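Local coordinates for protein 3-hydroxyadipyl-CoA dehydrogenase (Escherichia coli, PDB 3MOG) that catalyses the NAD-dependent oxidation of 3-hydroxyadipyl-CoA to 3-oxoadipyl-CoA in the breakdown of phenylacetate, at residues Gly140-Asn145 with Leu152-Ser157. Sequence-based numbering, arbitrary orientation.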
ATOM      1  N   GLY C 140     -15.958 -21.668  13.028  1.00 50.85           N
ATOM      2  CA  GLY C 140     -16.764 -21.244  11.889  1.00 44.72           C
ATOM      3  C   GLY C 140     -17.290 -22.466  11.185  1.00 46.46           C
ATOM      4  O   GLY C 140     -16.584 -23.458  11.046  1.00 45.63           O
ATOM      5  N   LEU C 141     -18.543 -22.405  10.765  1.00 49.20           N
ATOM      6  CA  LEU C 141     -19.122 -23.455   9.952  1.00 45.23           C
ATOM      7  C   LEU C 141     -19.754 -22.747   8.766  1.00 44.07           C
ATOM      8  O   LEU C 141     -20.901 -22.302   8.819  1.00 46.38           O
ATOM      9  CB  LEU C 141     -20.132 -24.279  10.771  1.00 47.26           C
ATOM     10  CG  LEU C 141     -20.395 -25.736  10.378  1.00 45.21           C
ATOM     11  CD1 LEU C 141     -19.136 -26.559  10.482  1.00 41.83           C
ATOM     12  CD2 LEU C 141     -21.493 -26.352  11.242  1.00 49.13           C
ATOM     13  N   HIS C 142     -18.972 -22.611   7.700  1.00 39.61           N
ATOM     14  CA  HIS C 142     -19.316 -21.714   6.610  1.00 41.23           C
ATOM     15  C   HIS C 142     -19.918 -22.434   5.408  1.00 44.56           C
ATOM     16  O   HIS C 142     -19.196 -23.067   4.649  1.00 50.27           O
ATOM     17  CB  HIS C 142     -18.072 -20.916   6.199  1.00 43.15           C
ATOM     18  CG  HIS C 142     -18.305 -19.962   5.073  1.00 46.69           C
ATOM     19  ND1 HIS C 142     -17.438 -19.844   4.006  1.00 45.87           N
ATOM     20  CD2 HIS C 142     -19.310 -19.083   4.842  1.00 57.63           C
ATOM     21  CE1 HIS C 142     -17.899 -18.930   3.169  1.00 46.84           C
ATOM     22  NE2 HIS C 142     -19.038 -18.458   3.650  1.00 55.61           N
ATOM     23  N   PHE C 143     -21.238 -22.310   5.243  1.00 39.71           N
ATOM     24  CA  PHE C 143     -21.980 -22.934   4.146  1.00 42.30           C
ATOM     25  C   PHE C 143     -22.067 -21.976   2.967  1.00 41.07           C
ATOM     26  O   PHE C 143     -21.786 -20.790   3.100  1.00 42.12           O
ATOM     27  CB  PHE C 143     -23.416 -23.256   4.597  1.00 40.77           C
ATOM     28  CG  PHE C 143     -23.516 -24.320   5.663  1.00 39.52           C
ATOM     29  CD1 PHE C 143     -23.279 -24.019   6.999  1.00 38.39           C
ATOM     30  CD2 PHE C 143     -23.890 -25.614   5.327  1.00 46.84           C
ATOM     31  CE1 PHE C 143     -23.395 -24.982   7.981  1.00 40.09           C
ATOM     32  CE2 PHE C 143     -24.007 -26.599   6.302  1.00 37.91           C
ATOM     33  CZ  PHE C 143     -23.751 -26.290   7.629  1.00 36.73           C
ATOM     34  N   PHE C 144     -22.506 -22.478   1.821  1.00 44.42           N
ATOM     35  CA  PHE C 144     -22.614 -21.644   0.625  1.00 48.53           C
ATOM     36  C   PHE C 144     -24.056 -21.648   0.106  1.00 54.15           C
ATOM     37  O   PHE C 144     -24.734 -22.659   0.209  1.00 52.67           O
ATOM     38  CB  PHE C 144     -21.609 -22.125  -0.444  1.00 47.47           C
ATOM     39  CG  PHE C 144     -20.155 -21.843  -0.087  1.00 47.65           C
ATOM     40  CD1 PHE C 144     -19.476 -22.625   0.855  1.00 34.24           C
ATOM     41  CD2 PHE C 144     -19.478 -20.781  -0.678  1.00 48.08           C
ATOM     42  CE1 PHE C 144     -18.158 -22.353   1.209  1.00 43.72           C
ATOM     43  CE2 PHE C 144     -18.153 -20.504  -0.326  1.00 53.52           C
ATOM     44  CZ  PHE C 144     -17.491 -21.304   0.613  1.00 38.88           C
ATOM     45  N   ASN C 145     -24.517 -20.501  -0.405  1.00 54.95           N
ATOM     46  CA  ASN C 145     -25.854 -20.321  -1.001  1.00 53.69           C
ATOM     47  C   ASN C 145     -26.058 -21.074  -2.328  1.00 55.25           C
ATOM     48  O   ASN C 145     -25.258 -20.919  -3.253  1.00 55.98           O
ATOM     49  CB  ASN C 145     -26.074 -18.827  -1.252  1.00 58.81           C
ATOM     50  CG  ASN C 145     -27.542 -18.405  -1.208  1.00 63.42           C
ATOM     51  OD1 ASN C 145     -27.834 -17.213  -1.249  1.00 70.66           O
ATOM     52  ND2 ASN C 145     -28.453 -19.355  -1.105  1.00 57.53           N
ATOM     53  N   LEU C 152     -20.084 -27.766  -0.313  1.00 43.66           N
ATOM     54  CA  LEU C 152     -18.916 -27.373   0.467  1.00 47.60           C
ATOM     55  C   LEU C 152     -19.283 -26.711   1.795  1.00 40.83           C
ATOM     56  O   LEU C 152     -20.193 -25.904   1.847  1.00 42.85           O
ATOM     57  CB  LEU C 152     -17.998 -26.443  -0.351  1.00 41.17           C
ATOM     58  CG  LEU C 152     -16.592 -26.269   0.245  1.00 46.99           C
ATOM     59  CD1 LEU C 152     -15.642 -27.442  -0.146  1.00 36.77           C
ATOM     60  CD2 LEU C 152     -16.013 -24.933  -0.155  1.00 49.59           C
ATOM     61  N   VAL C 153     -18.573 -27.064   2.863  1.00 44.62           N
ATOM     62  CA  VAL C 153     -18.506 -26.185   4.036  1.00 45.37           C
ATOM     63  C   VAL C 153     -17.059 -25.981   4.497  1.00 48.17           C
ATOM     64  O   VAL C 153     -16.263 -26.911   4.480  1.00 52.06           O
ATOM     65  CB  VAL C 153     -19.525 -26.543   5.198  1.00 46.08           C
ATOM     66  CG1 VAL C 153     -19.999 -27.930   5.114  1.00 41.79           C
ATOM     67  CG2 VAL C 153     -18.980 -26.208   6.601  1.00 35.96           C
ATOM     68  N   GLU C 154     -16.722 -24.747   4.850  1.00 43.31           N
ATOM     69  CA  GLU C 154     -15.419 -24.427   5.401  1.00 42.63           C
ATOM     70  C   GLU C 154     -15.527 -24.456   6.920  1.00 44.63           C
ATOM     71  O   GLU C 154     -16.335 -23.728   7.507  1.00 45.88           O
ATOM     72  CB  GLU C 154     -14.969 -23.048   4.902  1.00 36.97           C
ATOM     73  CG  GLU C 154     -14.706 -22.992   3.408  1.00 41.57           C
ATOM     74  CD  GLU C 154     -14.283 -21.609   2.922  1.00 54.82           C
ATOM     75  OE1 GLU C 154     -15.082 -20.655   3.055  1.00 53.09           O
ATOM     76  OE2 GLU C 154     -13.156 -21.480   2.389  1.00 49.85           O
ATOM     77  N   VAL C 155     -14.747 -25.333   7.544  1.00 43.67           N
ATOM     78  CA  VAL C 155     -14.728 -25.475   8.994  1.00 42.86           C
ATOM     79  C   VAL C 155     -13.573 -24.631   9.518  1.00 42.54           C
ATOM     80  O   VAL C 155     -12.408 -24.950   9.310  1.00 42.91           O
ATOM     81  CB  VAL C 155     -14.544 -26.946   9.437  1.00 48.45           C
ATOM     82  CG1 VAL C 155     -14.437 -27.033  10.961  1.00 49.19           C
ATOM     83  CG2 VAL C 155     -15.682 -27.828   8.930  1.00 43.78           C
ATOM     84  N   VAL C 156     -13.892 -23.534  10.178  1.00 38.43           N
ATOM     85  CA  VAL C 156     -12.882 -22.504  10.400  1.00 42.41           C
ATOM     86  C   VAL C 156     -12.406 -22.447  11.836  1.00 45.82           C
ATOM     87  O   VAL C 156     -13.208 -22.216  12.752  1.00 49.73           O
ATOM     88  CB  VAL C 156     -13.406 -21.124   9.988  1.00 37.77           C
ATOM     89  CG1 VAL C 156     -12.261 -20.145   9.876  1.00 45.77           C
ATOM     90  CG2 VAL C 156     -14.139 -21.218   8.686  1.00 36.25           C
ATOM     91  N   SER C 157     -11.109 -22.666  12.038  1.00 49.32           N
ATOM     92  CA  SER C 157     -10.523 -22.543  13.375  1.00 47.36           C
ATOM     93  C   SER C 157     -10.127 -21.105  13.680  1.00 56.08           C
ATOM     94  O   SER C 157      -9.407 -20.452  12.911  1.00 53.49           O
ATOM     95  CB  SER C 157      -9.312 -23.449  13.552  1.00 50.40           C
ATOM     96  OG  SER C 157      -9.653 -24.820  13.414  1.00 49.51           O
TER
HETATM   97  O   HOH W   1     -22.864 -25.458   1.754  1.00 42.22           O
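His142 and Glu154 face each other across the beta hairpin formed by strands 138-143 and 152-157, the antiparallel pair in the otherwise parallel Rossmann-type sheet of the NAD-binding domain. Both side chains rise on one face of the sheet and lie side by side. With CG anti to the backbone N (chi1 180°), the imidazole is carried out to the carboxylate, and His142 ND1 donates to Glu154 OE1 at 2.7 Å. The oxygen lies in the ring plane and uses its anti lone pair, while ring and carboxylate planes are 39° apart. The arrangement resembles the His-Glu pair that acts in catalysis in 3-hydroxyacyl-CoA dehydrogenases. Glu154 OE2 is held by the backbone N-H groups of Ile190 and Val191, so both carboxylate oxygens are engaged and the second shell fixes the acid that orients the histidine. A glutamine here would probably put an NH2 group against either ND1 or the N-H groups of Ile190 and Val191, leaving one of these without its acceptor. Beneath the pair, His142 N bonds to Glu154 O at 2.9 Å and Glu154 N returns the bond to His142 O.

Gly140 suits its place opposite Val156, since a beta carbon there would collide with Val156 CB. The other face is apolar: the Leu141 methyl CD1 reaches Val153 CG2 (3.9 Å) and Val155 CG2, beta-branched valines well suited to a strand packed beneath helix 163-175. Further along, Phe144 lies alongside Leu152, CE1 to CD2 at 3.6 Å, its flat ring also meeting the carboxylate at CZ. A water closes this end of the hairpin, accepting from Phe144 N and donating to Leu152 O at 2.7 Å.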